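Local structure of BIFUNCTIONAL PROTEIN Proline utilization A (PutA) (Corynebacterium freiburgense, 5UX5) at residues A[697-702]-A[834-839]; A[849-854]-A[860-865]. The protein probably oxidises proline to glutamate in two steps, through an FAD-dependent proline dehydrogenase and an NAD-dependent aldehyde dehydrogenase joined in one chain. All coordinates share one frame; numbering follows the deposited sequence.

Overall arrangement
Following the chain from the N terminus, strand 696-700 comes first, and contact 1 packs it against helix 833-841, closing a loop with 131 residues between segments 697-702 and 834-839. The chain then runs directly into strand 845-852, which turns back through a short connection into helix 856-865; contact 2 closes this much tighter loop, with five residues between its segments. The two contacts therefore follow in series, neither nested nor crossed. In space they are neighbours, their centres about 8 Å apart, because strands 696-700 and 845-852 run side by side and parallel, joined by backbone hydrogen bonds. Together they seat two adjacent helices against this part of the aldehyde dehydrogenase region.

Contact 1: residues A[697-702]-A[834-839]; sequences AIIVTP and EQAIEW
Ile699 reaches from its strand to the backbone and side chains of Ala836 and Ile837, and the contact is van der Waals packing, with no hydrogen bond across it. Its delta methyl does most of the work: CD1 lies 3.8 Å from Ala836 CB and equally close to Ala836 C, so it rests against the helix backbone as well as against the alanine methyl. The same Ile699 CD1 is 4.0 Å from Ile837 CG1. The other branch plays a smaller part, with Ile699 CG2 4.1 Å from Ala836 CB; the alanine methyl thus meets both arms of the isoleucine. With CG1 beside the backbone N (chi1 -60°) and the chain extended beyond it (chi2 -179°), the delta methyl is carried out to the helix. The small alanine lets the helix come near, and the alpha carbons of Ile699 and Ala836 are 7.0 Å apart.

All three touching residues are buried. Ile699 is also tied through its backbone to Gly850 and His852 of strand 845-852; on the helix, Ser832 bonds to Gln835 N and Ser842 to the carbonyls of Glu838 and Trp839. Helix 833-841 lies over the strands, Ala836 also touching Ile732 and Ala830, and Trp862 of helix 856-865 adjoins both Ile699 and Ile837.

Contact 2: residues A[849-854]-A[860-865]; sequences GGIHSL and ELWKEK
The branched side chain of Ile851 sits over one face of the Trp862 indole, and this pair carries the contact. The CH-pi part is well centred: Ile851 CB stands 3.7 Å from the centroid of the five-membered ring, 11° off its normal. The two branches of the isoleucine then spread in different directions. Its CG2 passes toward the six-membered ring, 3.5 Å from Trp862 CE3, whereas CD1 comes back to the root of the tryptophan, 3.7 Å from Trp862 CB. The two side chains pass alongside one another, pointing opposite ways. With Trp862 CG anti to the backbone N (chi1 -172°), the indole reaches across to the strand, its six-membered ring beside Gly849 and Gly850.

There the ring meets main chain instead of side chains. Gly849 O sits at the edge of the indole, near its plane and 3.3 Å from Trp862 CH2, while Gly850 C approaches Trp862 CZ2 obliquely at 3.5 Å. Gly849 has no side chain on the helix-facing side, and the ring lies close to the main chain there.

No hydrogen bond crosses between the segments. The buried indole N-H is satisfied by a hydrogen bond from Trp862 NE1 to Gln840 OE1, which would help fix the ring's rotation. Within the helix, Lys863 NZ forms a salt bridge with Glu860 OE2 at 3.4 Å, and Glu864 has a charged partner in Arg972.

Helix 856-865 runs back almost antiparallel to strand 849-852, at 170° and with their axes 9.7 Å apart, before the chain enters the parallel strand 870-873. This is the packing of a beta-alpha-beta crossover, with Trp862 packed between the helix and the strands, where it also touches Ala871 and Ile873, consistent with the alpha/beta architecture of the aldehyde dehydrogenase family.

Contact 1: residues A[697-702]-A[834-839]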
# COMPACT_ATOMS: atom_id res chain seq x y z
N ALA A 697 15.97 5.34 -3.49
CA ALA A 697 16.55 4.02 -3.60
C ALA A 697 15.94 3.12 -2.55
O ALA A 697 15.44 3.59 -1.52
CB ALA A 697 18.07 4.06 -3.41
N ILE A 698 15.95 1.81 -2.83
CA ILE A 698 15.66 0.78 -1.84
C ILE A 698 16.89 -0.11 -1.73
O ILE A 698 17.33 -0.69 -2.73
CB ILE A 698 14.41 -0.05 -2.20
CG1 ILE A 698 13.15 0.79 -2.11
CG2 ILE A 698 14.30 -1.35 -1.38
CD1 ILE A 698 11.93 -0.03 -2.51
N ILE A 699 17.42 -0.22 -0.52
CA ILE A 699 18.55 -1.12 -0.25
C ILE A 699 18.03 -2.51 0.09
O ILE A 699 17.11 -2.67 0.91
CB ILE A 699 19.43 -0.56 0.88
CG1 ILE A 699 19.99 0.81 0.49
CG2 ILE A 699 20.52 -1.54 1.21
CD1 ILE A 699 20.88 1.41 1.56
N VAL A 700 18.62 -3.53 -0.53
CA VAL A 700 18.30 -4.93 -0.33
C VAL A 700 19.58 -5.64 0.07
O VAL A 700 20.51 -5.74 -0.73
CB VAL A 700 17.70 -5.56 -1.59
CG1 VAL A 700 17.30 -7.05 -1.36
CG2 VAL A 700 16.53 -4.72 -2.08
N THR A 701 19.62 -6.14 1.28
CA THR A 701 20.76 -6.86 1.83
C THR A 701 20.48 -8.35 1.82
O THR A 701 19.32 -8.77 1.81
CB THR A 701 21.04 -6.39 3.26
OG1 THR A 701 20.14 -7.04 4.17
CG2 THR A 701 20.89 -4.89 3.37
N PRO A 702 21.51 -9.20 1.91
CA PRO A 702 21.27 -10.65 1.86
C PRO A 702 20.31 -11.16 2.92
O PRO A 702 19.70 -12.22 2.72
CB PRO A 702 22.67 -11.25 2.06
CG PRO A 702 23.58 -10.22 1.58
CD PRO A 702 22.95 -8.90 1.96
N GLU A 834 27.19 -0.20 4.71
CA GLU A 834 27.70 1.15 4.95
C GLU A 834 27.94 1.89 3.64
O GLU A 834 27.58 3.07 3.52
CB GLU A 834 28.98 1.08 5.79
CG GLU A 834 28.70 0.81 7.26
CD GLU A 834 28.27 -0.65 7.54
OE1 GLU A 834 27.98 -0.95 8.73
OE2 GLU A 834 28.19 -1.48 6.59
N GLN A 835 28.46 1.20 2.63
CA GLN A 835 28.64 1.83 1.33
C GLN A 835 27.31 2.13 0.66
O GLN A 835 27.11 3.23 0.12
CB GLN A 835 29.49 0.95 0.44
CG GLN A 835 29.46 1.42 -0.99
CD GLN A 835 30.43 0.67 -1.83
OE1 GLN A 835 30.27 -0.52 -2.09
NE2 GLN A 835 31.48 1.37 -2.26
N ALA A 836 26.38 1.16 0.67
CA ALA A 836 25.06 1.37 0.07
C ALA A 836 24.37 2.57 0.68
O ALA A 836 23.72 3.34 -0.03
CB ALA A 836 24.19 0.13 0.25
N ILE A 837 24.53 2.78 2.00
CA ILE A 837 23.95 3.96 2.62
C ILE A 837 24.63 5.22 2.14
O ILE A 837 23.99 6.25 1.95
CB ILE A 837 23.98 3.87 4.16
CG1 ILE A 837 23.11 2.72 4.65
CG2 ILE A 837 23.42 5.13 4.74
CD1 ILE A 837 23.26 2.47 6.11
N GLU A 838 25.96 5.18 1.95
CA GLU A 838 26.63 6.33 1.35
C GLU A 838 26.03 6.64 -0.01
O GLU A 838 25.78 7.81 -0.33
CB GLU A 838 28.13 6.06 1.18
CG GLU A 838 29.03 6.34 2.37
CD GLU A 838 30.46 5.94 2.04
OE1 GLU A 838 31.09 5.18 2.81
OE2 GLU A 838 30.95 6.38 0.97
N TRP A 839 25.78 5.61 -0.82
CA TRP A 839 25.26 5.84 -2.17
C TRP A 839 23.84 6.39 -2.13
O TRP A 839 23.51 7.28 -2.91
CB TRP A 839 25.34 4.55 -2.99
CG TRP A 839 26.74 4.13 -3.32
CD1 TRP A 839 27.90 4.81 -3.05
CD2 TRP A 839 27.12 2.93 -3.97
NE1 TRP A 839 28.98 4.09 -3.50
CE2 TRP A 839 28.53 2.94 -4.07
CE3 TRP A 839 26.40 1.85 -4.49
CZ2 TRP A 839 29.22 1.90 -4.66
CZ3 TRP A 839 27.08 0.82 -5.07
CH2 TRP A 839 28.49 0.85 -5.15

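Contact 2: residues A[849-854]-A[860-865]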
# COMPACT_ATOMS: atom_id res chain seq x y z
N GLY A 849 13.00 6.72 0.78
CA GLY A 849 14.04 5.70 0.79
C GLY A 849 13.64 4.51 1.65
O GLY A 849 12.90 4.67 2.63
N GLY A 850 14.10 3.32 1.30
CA GLY A 850 13.72 2.13 2.02
C GLY A 850 14.87 1.15 2.12
O GLY A 850 15.83 1.19 1.34
N ILE A 851 14.74 0.25 3.08
CA ILE A 851 15.64 -0.88 3.20
C ILE A 851 14.81 -2.15 3.34
O ILE A 851 13.71 -2.15 3.91
CB ILE A 851 16.63 -0.74 4.39
CG1 ILE A 851 17.65 -1.87 4.39
CG2 ILE A 851 15.88 -0.81 5.70
CD1 ILE A 851 18.71 -1.73 5.46
N HIS A 852 15.33 -3.22 2.78
CA HIS A 852 14.73 -4.52 2.98
C HIS A 852 15.76 -5.38 3.69
O HIS A 852 16.79 -5.72 3.11
CB HIS A 852 14.29 -5.13 1.65
CG HIS A 852 12.81 -5.19 1.50
ND1 HIS A 852 12.07 -6.27 1.92
CD2 HIS A 852 11.93 -4.28 1.02
CE1 HIS A 852 10.79 -6.04 1.68
NE2 HIS A 852 10.67 -4.84 1.13
N SER A 853 15.46 -5.73 4.94
CA SER A 853 16.35 -6.59 5.71
C SER A 853 15.60 -7.10 6.93
O SER A 853 14.90 -6.33 7.59
CB SER A 853 17.61 -5.85 6.14
OG SER A 853 18.33 -6.66 7.05
N LEU A 854 15.72 -8.39 7.21
CA LEU A 854 15.15 -8.99 8.41
C LEU A 854 16.14 -9.00 9.57
O LEU A 854 15.84 -9.54 10.63
CB LEU A 854 14.66 -10.40 8.12
CG LEU A 854 13.48 -10.38 7.13
CD1 LEU A 854 12.77 -11.73 6.97
CD2 LEU A 854 12.47 -9.29 7.54
N GLU A 860 18.61 -0.98 12.33
CA GLU A 860 18.82 0.10 13.28
C GLU A 860 19.87 1.07 12.75
O GLU A 860 19.64 2.29 12.75
CB GLU A 860 19.19 -0.47 14.65
CG GLU A 860 18.42 0.17 15.85
CD GLU A 860 16.87 0.13 15.75
OE1 GLU A 860 16.28 -0.85 15.20
OE2 GLU A 860 16.23 1.10 16.23
N LEU A 861 20.96 0.54 12.20
CA LEU A 861 21.94 1.39 11.54
C LEU A 861 21.28 2.21 10.43
O LEU A 861 21.44 3.44 10.37
CB LEU A 861 23.07 0.53 11.01
CG LEU A 861 24.20 1.25 10.28
CD1 LEU A 861 24.86 2.25 11.19
CD2 LEU A 861 25.18 0.21 9.76
N TRP A 862 20.48 1.55 9.58
CA TRP A 862 19.83 2.27 8.48
C TRP A 862 18.89 3.37 9.00
O TRP A 862 18.86 4.47 8.43
CB TRP A 862 19.09 1.29 7.55
CG TRP A 862 18.57 1.98 6.30
CD1 TRP A 862 19.28 2.25 5.17
CD2 TRP A 862 17.26 2.49 6.08
NE1 TRP A 862 18.50 2.90 4.25
CE2 TRP A 862 17.25 3.07 4.78
CE3 TRP A 862 16.09 2.53 6.84
CZ2 TRP A 862 16.13 3.67 4.24
CZ3 TRP A 862 14.97 3.12 6.30
CH2 TRP A 862 15.00 3.69 5.00
N LYS A 863 18.08 3.09 10.03
CA LYS A 863 17.18 4.13 10.56
C LYS A 863 17.96 5.35 11.01
O LYS A 863 17.50 6.49 10.85
CB LYS A 863 16.36 3.63 11.75
CG LYS A 863 15.25 2.65 11.44
CD LYS A 863 14.21 2.57 12.59
CE LYS A 863 14.84 2.86 13.98
NZ LYS A 863 13.89 3.27 15.06
N GLU A 864 19.17 5.15 11.54
CA GLU A 864 19.90 6.28 12.06
C GLU A 864 20.70 6.98 10.98
O GLU A 864 20.82 8.21 11.01
CB GLU A 864 20.83 5.80 13.20
CG GLU A 864 21.32 6.90 14.18
CD GLU A 864 20.17 7.59 15.00
OE1 GLU A 864 18.99 7.16 14.91
OE2 GLU A 864 20.48 8.54 15.75
N LYS A 865 21.19 6.26 9.96
CA LYS A 865 22.11 6.89 9.03
C LYS A 865 21.45 7.40 7.74
O LYS A 865 22.05 8.24 7.07
CB LYS A 865 23.25 5.91 8.69